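Local structure of BIFUNCTIONAL PROTEIN Proline utilization A (PutA) (Corynebacterium freiburgense, 5UX5) at residues A[977-990]-A[1014-1028]. The protein catalyses, as a bifunctional flavoenzyme with proline dehydrogenase and aldehyde dehydrogenase activities, the two-step oxidation of proline to glutamate. Numbering follows the deposited sequence.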
loop_
_atom_site.group_PDB
_atom_site.type_symbol
_atom_site.label_atom_id
_atom_site.label_comp_id
_atom_site.label_asym_id
_atom_site.label_seq_id
_atom_site.Cartn_x
_atom_site.Cartn_y
_atom_site.Cartn_z
ATOM N N LEU A 977 -14.219 -11.620 -31.060
ATOM C CA LEU A 977 -14.090 -10.392 -31.833
ATOM C C LEU A 977 -15.124 -10.374 -32.956
ATOM O O LEU A 977 -15.289 -11.361 -33.673
ATOM C CB LEU A 977 -12.671 -10.230 -32.397
ATOM C CG LEU A 977 -12.456 -8.927 -33.177
ATOM C CD1 LEU A 977 -12.636 -7.761 -32.265
ATOM C CD2 LEU A 977 -11.083 -8.851 -33.782
ATOM N N TYR A 978 -15.859 -9.276 -33.065
ATOM C CA TYR A 978 -16.831 -9.081 -34.128
ATOM C C TYR A 978 -16.188 -8.353 -35.302
ATOM O O TYR A 978 -15.371 -7.443 -35.115
ATOM C CB TYR A 978 -18.047 -8.301 -33.611
ATOM C CG TYR A 978 -18.925 -9.143 -32.708
ATOM C CD1 TYR A 978 -19.897 -9.982 -33.251
ATOM C CD2 TYR A 978 -18.791 -9.101 -31.317
ATOM C CE1 TYR A 978 -20.696 -10.765 -32.455
ATOM C CE2 TYR A 978 -19.607 -9.889 -30.486
ATOM C CZ TYR A 978 -20.562 -10.719 -31.065
ATOM O OH TYR A 978 -21.388 -11.507 -30.281
ATOM N N VAL A 979 -16.553 -8.760 -36.516
ATOM C CA VAL A 979 -15.939 -8.239 -37.733
ATOM C C VAL A 979 -17.030 -7.660 -38.624
ATOM O O VAL A 979 -18.031 -8.330 -38.899
ATOM C CB VAL A 979 -15.144 -9.330 -38.477
ATOM C CG1 VAL A 979 -14.425 -8.746 -39.681
ATOM C CG2 VAL A 979 -14.180 -10.011 -37.541
ATOM N N VAL A 980 -16.831 -6.427 -39.083
ATOM C CA VAL A 980 -17.786 -5.748 -39.948
ATOM C C VAL A 980 -17.138 -5.427 -41.286
ATOM O O VAL A 980 -16.045 -4.845 -41.329
ATOM C CB VAL A 980 -18.313 -4.463 -39.304
ATOM C CG1 VAL A 980 -19.286 -3.811 -40.256
ATOM C CG2 VAL A 980 -19.001 -4.804 -38.044
ATOM N N GLY A 981 -17.787 -5.831 -42.370
ATOM C CA GLY A 981 -17.288 -5.558 -43.702
ATOM C C GLY A 981 -16.887 -6.834 -44.403
ATOM O O GLY A 981 -16.810 -7.910 -43.807
ATOM N N ASP A 982 -16.607 -6.699 -45.697
ATOM C CA ASP A 982 -16.241 -7.852 -46.521
ATOM C C ASP A 982 -14.945 -7.563 -47.253
ATOM O O ASP A 982 -14.874 -6.635 -48.068
ATOM C CB ASP A 982 -17.355 -8.233 -47.502
ATOM C CG ASP A 982 -18.607 -8.761 -46.786
ATOM O OD1 ASP A 982 -18.494 -9.597 -45.847
ATOM O OD2 ASP A 982 -19.714 -8.317 -47.154
ATOM N N ASP A 983 -13.921 -8.350 -46.940
ATOM C CA ASP A 983 -12.626 -8.271 -47.591
ATOM C C ASP A 983 -11.846 -9.515 -47.219
ATOM O O ASP A 983 -11.370 -9.628 -46.086
ATOM C CB ASP A 983 -11.886 -7.007 -47.184
ATOM C CG ASP A 983 -10.584 -6.841 -47.923
ATOM O OD1 ASP A 983 -9.729 -7.751 -47.868
ATOM O OD2 ASP A 983 -10.417 -5.799 -48.572
ATOM N N GLU A 984 -11.725 -10.458 -48.159
ATOM C CA GLU A 984 -11.189 -11.768 -47.808
ATOM C C GLU A 984 -9.757 -11.674 -47.292
ATOM O O GLU A 984 -9.399 -12.322 -46.299
ATOM C CB GLU A 984 -11.262 -12.710 -48.998
ATOM C CG GLU A 984 -11.200 -14.167 -48.588
ATOM C CD GLU A 984 -10.705 -15.083 -49.709
ATOM O OE1 GLU A 984 -10.869 -14.721 -50.910
ATOM O OE2 GLU A 984 -10.144 -16.161 -49.373
ATOM N N GLU A 985 -8.930 -10.850 -47.929
ATOM C CA GLU A 985 -7.540 -10.799 -47.508
ATOM C C GLU A 985 -7.434 -10.285 -46.078
ATOM O O GLU A 985 -6.765 -10.901 -45.247
ATOM C CB GLU A 985 -6.714 -9.954 -48.474
ATOM C CG GLU A 985 -5.367 -9.631 -47.906
ATOM C CD GLU A 985 -4.372 -9.116 -48.930
ATOM O OE1 GLU A 985 -4.656 -8.115 -49.626
ATOM O OE2 GLU A 985 -3.287 -9.721 -49.015
ATOM N N GLN A 986 -8.112 -9.170 -45.765
ATOM C CA GLN A 986 -8.055 -8.631 -44.405
ATOM C C GLN A 986 -8.700 -9.588 -43.413
ATOM O O GLN A 986 -8.187 -9.782 -42.305
ATOM C CB GLN A 986 -8.724 -7.256 -44.333
ATOM C CG GLN A 986 -8.040 -6.199 -45.182
ATOM C CD GLN A 986 -8.842 -4.911 -45.322
ATOM O OE1 GLN A 986 -9.752 -4.641 -44.543
ATOM N NE2 GLN A 986 -8.506 -4.112 -46.324
ATOM N N PHE A 987 -9.812 -10.222 -43.798
ATOM C CA PHE A 987 -10.374 -11.246 -42.931
ATOM C C PHE A 987 -9.382 -12.377 -42.651
ATOM O O PHE A 987 -9.416 -12.974 -41.574
ATOM C CB PHE A 987 -11.664 -11.805 -43.514
ATOM C CG PHE A 987 -12.510 -12.497 -42.495
ATOM C CD1 PHE A 987 -13.349 -11.763 -41.659
ATOM C CD2 PHE A 987 -12.442 -13.869 -42.325
ATOM C CE1 PHE A 987 -14.123 -12.387 -40.683
ATOM C CE2 PHE A 987 -13.219 -14.510 -41.346
ATOM C CZ PHE A 987 -14.059 -13.763 -40.525
ATOM N N ASN A 988 -8.539 -12.737 -43.623
ATOM C CA ASN A 988 -7.517 -13.751 -43.370
ATOM C C ASN A 988 -6.446 -13.224 -42.419
ATOM O O ASN A 988 -5.934 -13.964 -41.565
ATOM C CB ASN A 988 -6.893 -14.215 -44.686
ATOM C CG ASN A 988 -7.817 -15.126 -45.489
ATOM O OD1 ASN A 988 -8.792 -15.670 -44.969
ATOM N ND2 ASN A 988 -7.501 -15.297 -46.767
ATOM N N ARG A 989 -6.097 -11.944 -42.549
ATOM C CA ARG A 989 -5.171 -11.356 -41.595
ATOM C C ARG A 989 -5.713 -11.471 -40.176
ATOM O O ARG A 989 -4.939 -11.651 -39.233
ATOM C CB ARG A 989 -4.898 -9.890 -41.936
ATOM C CG ARG A 989 -3.686 -9.352 -41.218
ATOM C CD ARG A 989 -4.000 -8.826 -39.797
ATOM N NE ARG A 989 -2.773 -8.441 -39.112
ATOM C CZ ARG A 989 -2.043 -9.277 -38.386
ATOM N NH1 ARG A 989 -2.415 -10.529 -38.219
ATOM N NH2 ARG A 989 -0.934 -8.858 -37.837
ATOM N N LEU A 990 -7.034 -11.302 -40.000
ATOM C CA LEU A 990 -7.643 -11.503 -38.689
ATOM C C LEU A 990 -7.696 -12.982 -38.294
ATOM O O LEU A 990 -7.664 -13.301 -37.105
ATOM C CB LEU A 990 -9.045 -10.880 -38.641
ATOM C CG LEU A 990 -9.261 -9.363 -38.848
ATOM C CD1 LEU A 990 -10.646 -8.975 -38.484
ATOM C CD2 LEU A 990 -8.289 -8.522 -38.079
ATOM N N SER A 1014 -18.496 -5.254 -26.401
ATOM C CA SER A 1014 -17.858 -5.979 -27.480
ATOM C C SER A 1014 -16.807 -5.113 -28.168
ATOM O O SER A 1014 -16.819 -3.878 -28.096
ATOM C CB SER A 1014 -18.903 -6.439 -28.493
ATOM O OG SER A 1014 -19.876 -7.212 -27.851
ATOM N N ARG A 1015 -15.896 -5.785 -28.854
ATOM C CA ARG A 1015 -14.962 -5.137 -29.759
ATOM C C ARG A 1015 -15.360 -5.519 -31.178
ATOM O O ARG A 1015 -15.593 -6.699 -31.460
ATOM C CB ARG A 1015 -13.514 -5.568 -29.471
ATOM C CG ARG A 1015 -12.838 -4.997 -28.231
ATOM C CD ARG A 1015 -11.442 -5.548 -28.091
ATOM N NE ARG A 1015 -10.787 -5.179 -26.840
ATOM C CZ ARG A 1015 -9.600 -5.649 -26.451
ATOM N NH1 ARG A 1015 -8.941 -6.520 -27.200
ATOM N NH2 ARG A 1015 -9.065 -5.263 -25.305
ATOM N N ILE A 1016 -15.466 -4.531 -32.063
ATOM C CA ILE A 1016 -15.931 -4.750 -33.428
ATOM C C ILE A 1016 -14.846 -4.253 -34.362
ATOM O O ILE A 1016 -14.503 -3.063 -34.330
ATOM C CB ILE A 1016 -17.265 -4.042 -33.699
ATOM C CG1 ILE A 1016 -18.331 -4.542 -32.740
ATOM C CG2 ILE A 1016 -17.719 -4.306 -35.049
ATOM C CD1 ILE A 1016 -19.369 -3.491 -32.435
ATOM N N ARG A 1017 -14.261 -5.173 -35.146
ATOM C CA ARG A 1017 -13.202 -4.827 -36.094
ATOM C C ARG A 1017 -13.802 -4.528 -37.464
ATOM O O ARG A 1017 -14.602 -5.313 -37.986
ATOM C CB ARG A 1017 -12.174 -5.953 -36.215
ATOM C CG ARG A 1017 -10.878 -5.553 -36.910
ATOM C CD ARG A 1017 -10.120 -4.540 -36.073
ATOM N NE ARG A 1017 -8.790 -4.209 -36.599
ATOM C CZ ARG A 1017 -8.517 -3.174 -37.391
ATOM N NH1 ARG A 1017 -9.469 -2.342 -37.788
ATOM N NH2 ARG A 1017 -7.271 -2.968 -37.791
ATOM N N ALA A 1018 -13.406 -3.395 -38.044
ATOM C CA ALA A 1018 -13.866 -2.976 -39.359
ATOM C C ALA A 1018 -12.878 -3.445 -40.415
ATOM O O ALA A 1018 -11.668 -3.192 -40.305
ATOM C CB ALA A 1018 -14.004 -1.461 -39.442
ATOM N N ILE A 1019 -13.386 -4.144 -41.429
ATOM C CA ILE A 1019 -12.560 -4.530 -42.561
ATOM C C ILE A 1019 -13.209 -4.035 -43.846
ATOM O O ILE A 1019 -14.437 -3.949 -43.954
ATOM C CB ILE A 1019 -12.323 -6.060 -42.600
ATOM C CG1 ILE A 1019 -13.605 -6.833 -42.929
ATOM C CG2 ILE A 1019 -11.729 -6.543 -41.287
ATOM C CD1 ILE A 1019 -13.343 -8.279 -43.215
ATOM N N GLY A 1020 -12.375 -3.717 -44.834
ATOM C CA GLY A 1020 -12.873 -3.330 -46.139
ATOM C C GLY A 1020 -12.858 -1.826 -46.346
ATOM O O GLY A 1020 -12.413 -1.044 -45.498
ATOM N N ASP A 1021 -13.341 -1.435 -47.530
ATOM C CA ASP A 1021 -13.342 -0.052 -48.005
ATOM C C ASP A 1021 -14.635 0.682 -47.711
ATOM O O ASP A 1021 -14.706 1.898 -47.928
ATOM C CB ASP A 1021 -13.064 -0.016 -49.497
ATOM C CG ASP A 1021 -11.768 -0.673 -49.831
ATOM O OD1 ASP A 1021 -10.732 -0.236 -49.272
ATOM O OD2 ASP A 1021 -11.793 -1.666 -50.590
ATOM N N ALA A 1022 -15.663 -0.029 -47.311
ATOM C CA ALA A 1022 -16.916 0.627 -47.022
ATOM C C ALA A 1022 -16.867 1.294 -45.643
ATOM O O ALA A 1022 -16.101 0.883 -44.762
ATOM C CB ALA A 1022 -18.045 -0.382 -47.082
ATOM N N PRO A 1023 -17.639 2.356 -45.441
ATOM C CA PRO A 1023 -17.775 2.896 -44.084
ATOM C C PRO A 1023 -18.426 1.853 -43.192
ATOM O O PRO A 1023 -19.053 0.898 -43.661
ATOM C CB PRO A 1023 -18.669 4.127 -44.264
ATOM C CG PRO A 1023 -18.543 4.478 -45.743
ATOM C CD PRO A 1023 -18.326 3.177 -46.450
ATOM N N VAL A 1024 -18.211 1.988 -41.896
ATOM C CA VAL A 1024 -19.039 1.187 -40.993
ATOM C C VAL A 1024 -20.450 1.749 -41.020
ATOM O O VAL A 1024 -20.624 2.985 -41.004
ATOM C CB VAL A 1024 -18.455 1.197 -39.578
ATOM C CG1 VAL A 1024 -19.274 0.334 -38.653
ATOM C CG2 VAL A 1024 -17.015 0.745 -39.598
ATOM N N PRO A 1025 -21.476 0.920 -41.100
ATOM C CA PRO A 1025 -22.844 1.457 -41.036
ATOM C C PRO A 1025 -23.080 2.188 -39.715
ATOM O O PRO A 1025 -22.685 1.716 -38.648
ATOM C CB PRO A 1025 -23.718 0.208 -41.161
ATOM C CG PRO A 1025 -22.820 -0.823 -41.835
ATOM C CD PRO A 1025 -21.424 -0.525 -41.376
ATOM N N THR A 1026 -23.729 3.358 -39.807
ATOM C CA THR A 1026 -23.886 4.251 -38.658
ATOM C C THR A 1026 -24.580 3.553 -37.490
ATOM O O THR A 1026 -24.238 3.770 -36.318
ATOM C CB THR A 1026 -24.684 5.494 -39.081
ATOM O OG1 THR A 1026 -23.845 6.381 -39.824
ATOM C CG2 THR A 1026 -25.188 6.284 -37.851
ATOM N N THR A 1027 -25.554 2.701 -37.792
ATOM C CA THR A 1027 -26.314 2.069 -36.729
ATOM C C THR A 1027 -25.420 1.251 -35.811
ATOM O O THR A 1027 -25.686 1.167 -34.612
ATOM C CB THR A 1027 -27.432 1.220 -37.344
ATOM O OG1 THR A 1027 -28.250 2.067 -38.159
ATOM C CG2 THR A 1027 -28.300 0.568 -36.277
ATOM N N ILE A 1028 -24.347 0.666 -36.334
ATOM C CA ILE A 1028 -23.448 -0.088 -35.470
ATOM C C ILE A 1028 -22.738 0.833 -34.500
ATOM O O ILE A 1028 -22.613 0.511 -33.313
ATOM C CB ILE A 1028 -22.445 -0.904 -36.293
ATOM C CG1 ILE A 1028 -23.185 -1.973 -37.090
ATOM C CG2 ILE A 1028 -21.402 -1.529 -35.375
ATOM C CD1 ILE A 1028 -22.457 -2.371 -38.309
#
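Tyr978 to Val980 pair in parallel with Ile1016 to Ala1018, the short strand axes 4.4 Å apart and inclined by 33°, and the ladder runs from Tyr978 N to Arg1015 O through to Ile1019 N on Val980 O. On the face carrying Val980 and Ile1016, the valine CG2 meets the isoleucine CG2, while Val980 CG1, anti to the backbone N (chi1 180°), reaches Ile1028 CD1 tip to tip at 4.0 Å and nears Pro1025 CD. Ile1019 covers the other side: its CD1 lies 3.7 Å from Val979 CG1 and in plane at the Phe987 ring edge, 3.8 Å from Phe987 CD1, and its CG2 touches Leu990 CD1. Each strand leads through a loop into a helix, 984-997 and 1026-1035, and the two helices pack on opposite faces of the sheet, a Rossmann-like alpha/beta arrangement in the C-terminal part of the chain. Asp983 OD1 N-caps the first helix by accepting from Gln986 N at 3.0 Å, and Gln986, extended beyond CG, accepts a hydrogen bond on OE1 from Gly1020 N at 2.8 Å, the donor tilted 31° from the carbonyl plane. Arg1017 lays CG against Leu990 CD1 (3.8 Å) before its guanidinium turns to a salt bridge with Glu1051.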